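PDB 3EXA: tRNA dimethylallyltransferase from Bacillus halodurans, which probably transfers a dimethylallyl group from dimethylallyl diphosphate to the adenine at position 37 of tRNAs that read codons beginning with uridine. Local coordinates for residues 24-29 and 297-302; 193-198 and 303-308; 219-224 and 244-249. All blocks are in the same frame, centred on the assembly; numbering follows the deposited sequence.

Interaction 1 (24-29 and 297-302)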
loop_
_atom_site.group_PDB
_atom_site.type_symbol
_atom_site.label_atom_id
_atom_site.label_comp_id
_atom_site.label_asym_id
_atom_site.label_seq_id
_atom_site.Cartn_x
_atom_site.Cartn_y
_atom_site.Cartn_z
ATOM N N ALA A 24 -40.844 -6.408 10.426
ATOM C CA ALA A 24 -40.462 -5.074 10.881
ATOM C C ALA A 24 -41.640 -4.275 11.427
ATOM O O ALA A 24 -41.455 -3.316 12.182
ATOM C CB ALA A 24 -39.793 -4.309 9.746
ATOM N N LYS A 25 -42.848 -4.672 11.046
ATOM C CA LYS A 25 -44.051 -3.996 11.507
ATOM C C LYS A 25 -44.312 -4.279 12.980
ATOM O O LYS A 25 -44.464 -3.361 13.788
ATOM C CB LYS A 25 -45.257 -4.436 10.677
ATOM C CG LYS A 25 -45.298 -3.852 9.281
ATOM C CD LYS A 25 -46.430 -4.470 8.487
ATOM C CE LYS A 25 -46.584 -3.806 7.132
ATOM N NZ LYS A 25 -47.040 -2.391 7.264
ATOM N N ARG A 26 -44.360 -5.554 13.335
ATOM C CA ARG A 26 -44.613 -5.916 14.722
ATOM C C ARG A 26 -43.346 -5.895 15.574
ATOM O O ARG A 26 -43.375 -6.259 16.745
ATOM C CB ARG A 26 -45.272 -7.294 14.780
ATOM C CG ARG A 26 -44.531 -8.344 13.995
ATOM C CD ARG A 26 -45.487 -9.270 13.250
ATOM N NE ARG A 26 -46.089 -10.316 14.075
ATOM C CZ ARG A 26 -46.748 -11.357 13.570
ATOM N NH1 ARG A 26 -47.274 -12.284 14.367
ATOM N NH2 ARG A 26 -46.874 -11.470 12.253
ATOM N N LEU A 27 -42.238 -5.448 14.993
ATOM C CA LEU A 27 -40.982 -5.389 15.719
ATOM C C LEU A 27 -40.414 -3.977 15.653
ATOM O O LEU A 27 -39.245 -3.758 15.962
ATOM C CB LEU A 27 -39.992 -6.384 15.115
ATOM C CG LEU A 27 -39.401 -7.470 16.029
ATOM C CD1 LEU A 27 -40.499 -8.178 16.794
ATOM C CD2 LEU A 27 -38.624 -8.465 15.186
ATOM N N ASN A 28 -41.259 -3.031 15.248
ATOM C CA ASN A 28 -40.893 -1.616 15.111
ATOM C C ASN A 28 -39.483 -1.442 14.549
ATOM O O ASN A 28 -38.629 -0.873 15.216
ATOM C CB ASN A 28 -41.001 -0.910 16.481
ATOM C CG ASN A 28 -40.828 0.609 16.389
ATOM O OD1 ASN A 28 -41.447 1.271 15.553
ATOM N ND2 ASN A 28 -40.000 1.164 17.265
ATOM N N GLY A 29 -39.240 -1.911 13.326
ATOM C CA GLY A 29 -37.907 -1.785 12.762
ATOM C C GLY A 29 -37.796 -1.077 11.422
ATOM O O GLY A 29 -38.807 -0.739 10.811
ATOM N N LYS A 297 -46.285 -19.162 9.183
ATOM C CA LYS A 297 -44.821 -19.060 9.152
ATOM C C LYS A 297 -44.297 -17.777 9.756
ATOM O O LYS A 297 -43.408 -17.795 10.606
ATOM C CB LYS A 297 -44.278 -19.136 7.724
ATOM C CG LYS A 297 -43.876 -20.518 7.277
ATOM C CD LYS A 297 -42.760 -21.100 8.129
ATOM C CE LYS A 297 -42.682 -22.607 7.928
ATOM N NZ LYS A 297 -41.857 -23.266 8.971
ATOM N N ILE A 298 -44.835 -16.660 9.293
ATOM C CA ILE A 298 -44.393 -15.367 9.781
ATOM C C ILE A 298 -44.549 -15.285 11.296
ATOM O O ILE A 298 -43.749 -14.641 11.975
ATOM C CB ILE A 298 -45.172 -14.229 9.091
ATOM C CG1 ILE A 298 -44.265 -13.012 8.927
ATOM C CG2 ILE A 298 -46.418 -13.874 9.887
ATOM C CD1 ILE A 298 -43.923 -12.303 10.211
HETATM N N MSE A 299 -45.569 -15.951 11.825
HETATM C CA MSE A 299 -45.794 -15.945 13.260
HETATM C C MSE A 299 -44.718 -16.801 13.931
HETATM O O MSE A 299 -44.253 -16.477 15.022
HETATM C CB MSE A 299 -47.198 -16.481 13.570
HETATM C CG MSE A 299 -47.680 -16.268 14.999
HETATM SE SE MSE A 299 -49.602 -16.640 15.215
HETATM C CE MSE A 299 -49.590 -18.573 14.923
ATOM N N GLU A 300 -44.306 -17.878 13.268
ATOM C CA GLU A 300 -43.275 -18.758 13.809
ATOM C C GLU A 300 -41.921 -18.071 13.768
ATOM O O GLU A 300 -41.114 -18.213 14.688
ATOM C CB GLU A 300 -43.186 -20.056 13.002
ATOM C CG GLU A 300 -42.059 -20.994 13.443
ATOM C CD GLU A 300 -41.656 -21.989 12.362
ATOM O OE1 GLU A 300 -42.473 -22.242 11.443
ATOM O OE2 GLU A 300 -40.521 -22.526 12.433
ATOM N N ILE A 301 -41.674 -17.330 12.691
ATOM C CA ILE A 301 -40.407 -16.631 12.515
ATOM C C ILE A 301 -40.266 -15.476 13.492
ATOM O O ILE A 301 -39.172 -15.221 13.982
ATOM C CB ILE A 301 -40.264 -16.064 11.085
ATOM C CG1 ILE A 301 -40.125 -17.207 10.083
ATOM C CG2 ILE A 301 -39.040 -15.149 11.008
ATOM C CD1 ILE A 301 -40.098 -16.751 8.653
ATOM N N HIS A 302 -41.369 -14.770 13.753
ATOM C CA HIS A 302 -41.353 -13.641 14.669
ATOM C C HIS A 302 -41.091 -14.110 16.088
ATOM O O HIS A 302 -40.342 -13.482 16.842
ATOM C CB HIS A 302 -42.677 -12.895 14.641
ATOM C CG HIS A 302 -42.859 -11.959 15.800
ATOM N ND1 HIS A 302 -43.298 -12.382 17.034
ATOM C CD2 HIS A 302 -42.625 -10.629 15.914
ATOM C CE1 HIS A 302 -43.332 -11.349 17.865
ATOM N NE2 HIS A 302 -42.929 -10.280 17.211
#
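Leu27 and His302 mark the closest backbone approach, their CA atoms 8.3 Å apart, where the turn after helix 16-25 faces one side of helix 294-317, and mostly side chains bridge that distance. Arg26 does much of the bridging. Its CG sits between the backbone N and the carbonyl carbon (chi1 51°), and further bends at chi2 and chi3 carry the chain across the His302 ring. Arg26 CG lies 3.5 Å from His302 CD2, while Arg26 NE stands over one ring face, offset toward the rim. The guanidinium and imidazole planes are 27° apart, tilted rather than stacked flat, and His302 CB lies over one guanidinium face. Beyond the ring, Arg26 NH2 comes within 3.4 Å of Ile298 CG2 and meets Ile298 CD1; the neighbouring NH1 passes more loosely by CG of Met299, a selenomethionine here. No hydrogen bond or salt bridge crosses between the segments.

This contact lays the C-terminal helix 294-317 against the end of helix 16-25, the helix that follows the predicted ATP-binding P-loop. Ile298 and His302 also touch Leu23 of that helix.

Leu27 comes to the imidazole obliquely, its CD1 lying 3.2 Å from His302 NE2 and nearly as close to His302 CD2. Leu27 also reaches Leu94 and Phe96 of strand 94-98. An alanine in place of His302 would probably leave Leu27 CD1 without the imidazole it rests against, and Arg26 CG and NE without the ring beside them. Arg26 NE and His302 NE2 stay 4.5 Å apart, close enough that the arginine's charge might disfavour protonation of the imidazole.

Interaction 2 (193-198 and 303-308)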
loop_
_atom_site.group_PDB
_atom_site.type_symbol
_atom_site.label_atom_id
_atom_site.label_comp_id
_atom_site.label_asym_id
_atom_site.label_seq_id
_atom_site.Cartn_x
_atom_site.Cartn_y
_atom_site.Cartn_z
ATOM N N VAL A 193 -29.182 -11.865 14.983
ATOM C CA VAL A 193 -30.082 -12.978 14.749
ATOM C C VAL A 193 -30.186 -13.019 13.221
ATOM O O VAL A 193 -30.655 -12.072 12.577
ATOM C CB VAL A 193 -31.477 -12.747 15.372
ATOM C CG1 VAL A 193 -32.414 -13.884 14.988
ATOM C CG2 VAL A 193 -31.361 -12.674 16.889
HETATM N N MSE A 194 -29.703 -14.112 12.647
HETATM C CA MSE A 194 -29.704 -14.286 11.211
HETATM C C MSE A 194 -30.631 -15.432 10.824
HETATM O O MSE A 194 -30.472 -16.550 11.306
HETATM C CB MSE A 194 -28.283 -14.589 10.752
HETATM C CG MSE A 194 -27.975 -14.133 9.349
HETATM SE SE MSE A 194 -26.079 -14.195 8.960
HETATM C CE MSE A 194 -26.191 -14.883 7.160
ATOM N N ILE A 195 -31.603 -15.154 9.965
ATOM C CA ILE A 195 -32.534 -16.188 9.520
ATOM C C ILE A 195 -32.400 -16.347 8.016
ATOM O O ILE A 195 -32.090 -15.389 7.314
ATOM C CB ILE A 195 -34.003 -15.815 9.829
ATOM C CG1 ILE A 195 -34.343 -14.490 9.154
ATOM C CG2 ILE A 195 -34.231 -15.725 11.343
ATOM C CD1 ILE A 195 -35.786 -14.104 9.256
ATOM N N GLY A 196 -32.631 -17.553 7.515
ATOM C CA GLY A 196 -32.532 -17.769 6.084
ATOM C C GLY A 196 -33.818 -18.353 5.538
ATOM O O GLY A 196 -34.434 -19.207 6.175
ATOM N N LEU A 197 -34.233 -17.871 4.368
ATOM C CA LEU A 197 -35.442 -18.347 3.703
ATOM C C LEU A 197 -35.036 -19.216 2.511
ATOM O O LEU A 197 -34.263 -18.782 1.656
ATOM C CB LEU A 197 -36.283 -17.158 3.230
ATOM C CG LEU A 197 -36.584 -16.124 4.328
ATOM C CD1 LEU A 197 -37.564 -15.083 3.800
ATOM C CD2 LEU A 197 -37.156 -16.824 5.553
ATOM N N THR A 198 -35.544 -20.449 2.481
ATOM C CA THR A 198 -35.244 -21.407 1.421
ATOM C C THR A 198 -36.538 -21.854 0.819
ATOM O O THR A 198 -37.615 -21.413 1.218
ATOM C CB THR A 198 -34.617 -22.715 1.928
ATOM O OG1 THR A 198 -33.980 -22.495 3.185
ATOM C CG2 THR A 198 -33.616 -23.250 0.916
ATOM N N ASN A 303 -41.730 -15.206 16.459
ATOM C CA ASN A 303 -41.531 -15.738 17.783
ATOM C C ASN A 303 -40.058 -16.073 17.969
ATOM O O ASN A 303 -39.451 -15.656 18.953
ATOM C CB ASN A 303 -42.393 -16.981 17.995
ATOM C CG ASN A 303 -42.182 -17.592 19.354
ATOM O OD1 ASN A 303 -41.482 -18.594 19.498
ATOM N ND2 ASN A 303 -42.771 -16.976 20.375
ATOM N N PHE A 304 -39.473 -16.797 17.014
ATOM C CA PHE A 304 -38.063 -17.165 17.117
ATOM C C PHE A 304 -37.113 -15.969 17.192
ATOM O O PHE A 304 -36.202 -15.937 18.021
ATOM C CB PHE A 304 -37.637 -18.051 15.951
ATOM C CG PHE A 304 -36.164 -18.294 15.913
ATOM C CD1 PHE A 304 -35.318 -17.431 15.212
ATOM C CD2 PHE A 304 -35.609 -19.359 16.611
ATOM C CE1 PHE A 304 -33.922 -17.616 15.212
ATOM C CE2 PHE A 304 -34.220 -19.561 16.624
ATOM C CZ PHE A 304 -33.373 -18.681 15.914
ATOM N N ILE A 305 -37.327 -14.999 16.311
ATOM C CA ILE A 305 -36.512 -13.797 16.269
ATOM C C ILE A 305 -36.659 -12.998 17.557
ATOM O O ILE A 305 -35.672 -12.715 18.238
ATOM C CB ILE A 305 -36.906 -12.915 15.067
ATOM C CG1 ILE A 305 -36.443 -13.578 13.772
ATOM C CG2 ILE A 305 -36.307 -11.534 15.209
ATOM C CD1 ILE A 305 -36.808 -12.801 12.517
ATOM N N ALA A 306 -37.894 -12.641 17.891
ATOM C CA ALA A 306 -38.170 -11.881 19.104
ATOM C C ALA A 306 -37.573 -12.569 20.330
ATOM O O ALA A 306 -36.986 -11.912 21.188
ATOM C CB ALA A 306 -39.685 -11.702 19.289
ATOM N N GLY A 307 -37.716 -13.892 20.407
ATOM C CA GLY A 307 -37.174 -14.631 21.535
ATOM C C GLY A 307 -35.657 -14.594 21.614
ATOM O O GLY A 307 -35.102 -14.200 22.640
ATOM N N LYS A 308 -34.977 -14.983 20.538
ATOM C CA LYS A 308 -33.512 -15.000 20.542
ATOM C C LYS A 308 -32.925 -13.634 20.878
ATOM O O LYS A 308 -31.938 -13.551 21.605
ATOM C CB LYS A 308 -32.962 -15.483 19.196
ATOM C CG LYS A 308 -31.467 -15.807 19.202
ATOM C CD LYS A 308 -31.000 -16.230 17.810
ATOM C CE LYS A 308 -29.500 -16.562 17.747
ATOM N NZ LYS A 308 -29.069 -16.968 16.373
HETATM O O HOH W 1 -30.433 -17.466 13.846
#
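Val193 turns CG1 anti to its backbone N (chi1 175°) and CG2 anti to the carbonyl carbon, which presents both methyls to Lys308, whose chain is extended from CG to NZ. The two side chains lie alongside, pointing opposite ways, with Val193 CG2 3.7 Å from Lys308 CD. Val193 CG1 also meets Phe304 CE1 at 4.0 Å, coming obliquely to the ring. Two residues along the strand, on the same face, Ile195 and Ile305 cross at about a right angle: Ile195 CD1 touches Ile305 CD1 at 3.7 Å, and Ile195 CG2 rests near Ile305 CG1.

The helix segment 303-308 runs nearly antiparallel to the strand segment 193-198 (164°, axes 9.3 Å apart) and packs on a face of the parallel sheet of this P-loop NTPase-like fold. Strand 4-9, which leads into the predicted ATP-binding loop, is the hydrogen-bonded neighbour of Val193 and Ile195.

A water joins the tip of Lys308 to the strand backbone: it donates to Met194 O at 2.7 Å and accepts from Lys308 NZ at 2.9 Å. The lysine therefore contributes twice, its methylenes to the apolar packing and its ammonium to a water-mediated hold on the strand backbone.

Interaction 3 (219-224 and 244-249); sequences GLIDEA and KEMYDY
Apolar packing carries most of this contact, and Met246, a selenomethionine here, is at its centre. Ala224 puts its CB directly against Met246 CB, 3.7 Å away, at the point where the two backbones come nearest, with the CA atoms of Ala224 and Met246 6.6 Å apart. Met246 CG, set anti to the carbonyl carbon by chi1 (-67°), meets both Ala224 CB and Leu220 CD2, 4.2 Å from each. The bend at chi2 (-55°) then places the selenium beside Ile221, with Met246 SE 4.1 Å from Ile221 CG1. The leucine and isoleucine side chains each cross that of Met246 at about a right angle.

These residues join helices 220-229 and 244-251 within the helical part of the protein; the short segments cross at -76° with their axes 9.8 Å apart. Helix 256-279 adds to the same core, Leu263 touching Leu220, Leu256 touching Ile221 and Ala259 touching Met246. At the start of the first helix, Gly219 is both its N-cap residue and, with positive phi, the C-prime residue of the Schellman motif that ends helix 201-218.

Polar contact between the segments is slight, and no hydrogen bond crosses from one to the other. Tyr247 brings CE2 obliquely to within 4.1 Å of Ala224 O, a van der Waals contact, while its hydroxyl hydrogen-bonds to Ile232 O and its ring packs edge-to-face with Tyr228.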
loop_
_atom_site.group_PDB
_atom_site.type_symbol
_atom_site.label_atom_id
_atom_site.label_comp_id
_atom_site.label_asym_id
_atom_site.label_seq_id
_atom_site.Cartn_x
_atom_site.Cartn_y
_atom_site.Cartn_z
ATOM N N GLY A 219 -40.814 -4.337 -19.111
ATOM C CA GLY A 219 -39.959 -3.472 -19.899
ATOM C C GLY A 219 -38.457 -3.601 -19.703
ATOM O O GLY A 219 -37.727 -2.654 -19.986
ATOM N N LEU A 220 -37.981 -4.747 -19.232
ATOM C CA LEU A 220 -36.547 -4.932 -19.031
ATOM C C LEU A 220 -35.756 -4.414 -20.231
ATOM O O LEU A 220 -34.871 -3.575 -20.078
ATOM C CB LEU A 220 -36.222 -6.412 -18.827
ATOM C CG LEU A 220 -34.735 -6.684 -18.586
ATOM C CD1 LEU A 220 -34.273 -5.894 -17.362
ATOM C CD2 LEU A 220 -34.508 -8.174 -18.384
ATOM N N ILE A 221 -36.091 -4.920 -21.418
ATOM C CA ILE A 221 -35.426 -4.528 -22.662
ATOM C C ILE A 221 -35.346 -3.012 -22.838
ATOM O O ILE A 221 -34.296 -2.479 -23.188
ATOM C CB ILE A 221 -36.148 -5.124 -23.901
ATOM C CG1 ILE A 221 -36.225 -6.642 -23.775
ATOM C CG2 ILE A 221 -35.397 -4.747 -25.165
ATOM C CD1 ILE A 221 -37.020 -7.301 -24.864
ATOM N N ASP A 222 -36.457 -2.323 -22.610
ATOM C CA ASP A 222 -36.474 -0.872 -22.739
ATOM C C ASP A 222 -35.532 -0.257 -21.724
ATOM O O ASP A 222 -34.789 0.670 -22.043
ATOM C CB ASP A 222 -37.878 -0.324 -22.500
ATOM C CG ASP A 222 -38.804 -0.605 -23.645
ATOM O OD1 ASP A 222 -38.495 -0.132 -24.772
ATOM O OD2 ASP A 222 -39.829 -1.291 -23.418
ATOM N N GLU A 223 -35.578 -0.784 -20.501
ATOM C CA GLU A 223 -34.745 -0.305 -19.409
ATOM C C GLU A 223 -33.271 -0.443 -19.759
ATOM O O GLU A 223 -32.474 0.439 -19.444
ATOM C CB GLU A 223 -35.055 -1.078 -18.118
ATOM C CG GLU A 223 -34.305 -0.555 -16.898
ATOM C CD GLU A 223 -34.600 -1.334 -15.631
ATOM O OE1 GLU A 223 -34.287 -2.543 -15.576
ATOM O OE2 GLU A 223 -35.147 -0.737 -14.681
ATOM N N ALA A 224 -32.908 -1.546 -20.409
ATOM C CA ALA A 224 -31.519 -1.781 -20.812
ATOM C C ALA A 224 -31.166 -0.801 -21.928
ATOM O O ALA A 224 -30.125 -0.148 -21.878
ATOM C CB ALA A 224 -31.338 -3.231 -21.302
ATOM N N LYS A 244 -26.458 -7.582 -18.323
ATOM C CA LYS A 244 -25.424 -8.013 -19.251
ATOM C C LYS A 244 -26.010 -8.869 -20.377
ATOM O O LYS A 244 -25.602 -8.739 -21.521
ATOM C CB LYS A 244 -24.301 -8.766 -18.515
ATOM C CG LYS A 244 -24.643 -10.158 -18.044
ATOM C CD LYS A 244 -23.454 -10.848 -17.362
ATOM C CE LYS A 244 -23.946 -12.138 -16.687
ATOM N NZ LYS A 244 -22.887 -12.940 -16.007
ATOM N N GLU A 245 -26.985 -9.715 -20.073
ATOM C CA GLU A 245 -27.576 -10.543 -21.112
ATOM C C GLU A 245 -28.215 -9.675 -22.188
ATOM O O GLU A 245 -28.069 -9.936 -23.387
ATOM C CB GLU A 245 -28.618 -11.480 -20.529
ATOM C CG GLU A 245 -28.059 -12.473 -19.525
ATOM C CD GLU A 245 -27.905 -11.909 -18.127
ATOM O OE1 GLU A 245 -28.506 -10.848 -17.819
ATOM O OE2 GLU A 245 -27.193 -12.549 -17.319
HETATM N N MSE A 246 -28.925 -8.637 -21.770
HETATM C CA MSE A 246 -29.549 -7.749 -22.735
HETATM C C MSE A 246 -28.466 -7.027 -23.547
HETATM O O MSE A 246 -28.622 -6.811 -24.749
HETATM C CB MSE A 246 -30.462 -6.743 -22.027
HETATM C CG MSE A 246 -31.681 -7.381 -21.375
HETATM SE SE MSE A 246 -32.773 -8.448 -22.616
HETATM C CE MSE A 246 -32.354 -10.223 -21.923
ATOM N N TYR A 247 -27.358 -6.668 -22.909
ATOM C CA TYR A 247 -26.296 -5.992 -23.636
ATOM C C TYR A 247 -25.729 -6.859 -24.769
ATOM O O TYR A 247 -25.415 -6.352 -25.848
ATOM C CB TYR A 247 -25.186 -5.545 -22.685
ATOM C CG TYR A 247 -25.368 -4.141 -22.148
ATOM C CD1 TYR A 247 -24.297 -3.251 -22.127
ATOM C CD2 TYR A 247 -26.600 -3.696 -21.659
ATOM C CE1 TYR A 247 -24.433 -1.955 -21.638
ATOM C CE2 TYR A 247 -26.744 -2.391 -21.159
ATOM C CZ TYR A 247 -25.644 -1.530 -21.157
ATOM O OH TYR A 247 -25.739 -0.236 -20.687
ATOM N N ASP A 248 -25.586 -8.162 -24.546
ATOM C CA ASP A 248 -25.104 -9.019 -25.629
ATOM C C ASP A 248 -26.116 -8.963 -26.769
ATOM O O ASP A 248 -25.742 -8.922 -27.940
ATOM C CB ASP A 248 -24.940 -10.468 -25.165
ATOM C CG ASP A 248 -23.691 -10.672 -24.343
ATOM O OD1 ASP A 248 -22.578 -10.405 -24.849
ATOM O OD2 ASP A 248 -23.815 -11.102 -23.183
ATOM N N TYR A 249 -27.402 -8.976 -26.426
ATOM C CA TYR A 249 -28.452 -8.899 -27.440
ATOM C C TYR A 249 -28.338 -7.580 -28.207
ATOM O O TYR A 249 -28.331 -7.563 -29.439
ATOM C CB TYR A 249 -29.846 -8.989 -26.799
ATOM C CG TYR A 249 -30.947 -8.462 -27.701
ATOM C CD1 TYR A 249 -31.279 -9.123 -28.886
ATOM C CD2 TYR A 249 -31.626 -7.274 -27.394
ATOM C CE1 TYR A 249 -32.253 -8.620 -29.747
ATOM C CE2 TYR A 249 -32.604 -6.760 -28.251
ATOM C CZ TYR A 249 -32.908 -7.442 -29.426
ATOM O OH TYR A 249 -33.856 -6.959 -30.294
#

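In the fold
Interactions 1 and 2 share helix 294-317 and adjoin each other, with centres about 9 Å apart: Leu27 CD2 packs on Ile305 CG2 at 3.8 Å, and Ile301 CG2 on Ile195 CD1 at the same distance. Successive turns of one helix thus meet first a surface turn, then the central sheet. Chemistry follows place: interaction 1, at the surface, mixes arginine and histidine with aliphatic groups, whereas the buried interaction 2 is aliphatic and aromatic, with a lysine that adds its methylenes and a water bridge. Interaction 3 is also buried but joins two other helices, its centre about 37 Å from those of both others, and it packs around one selenomethionine away from the sheet.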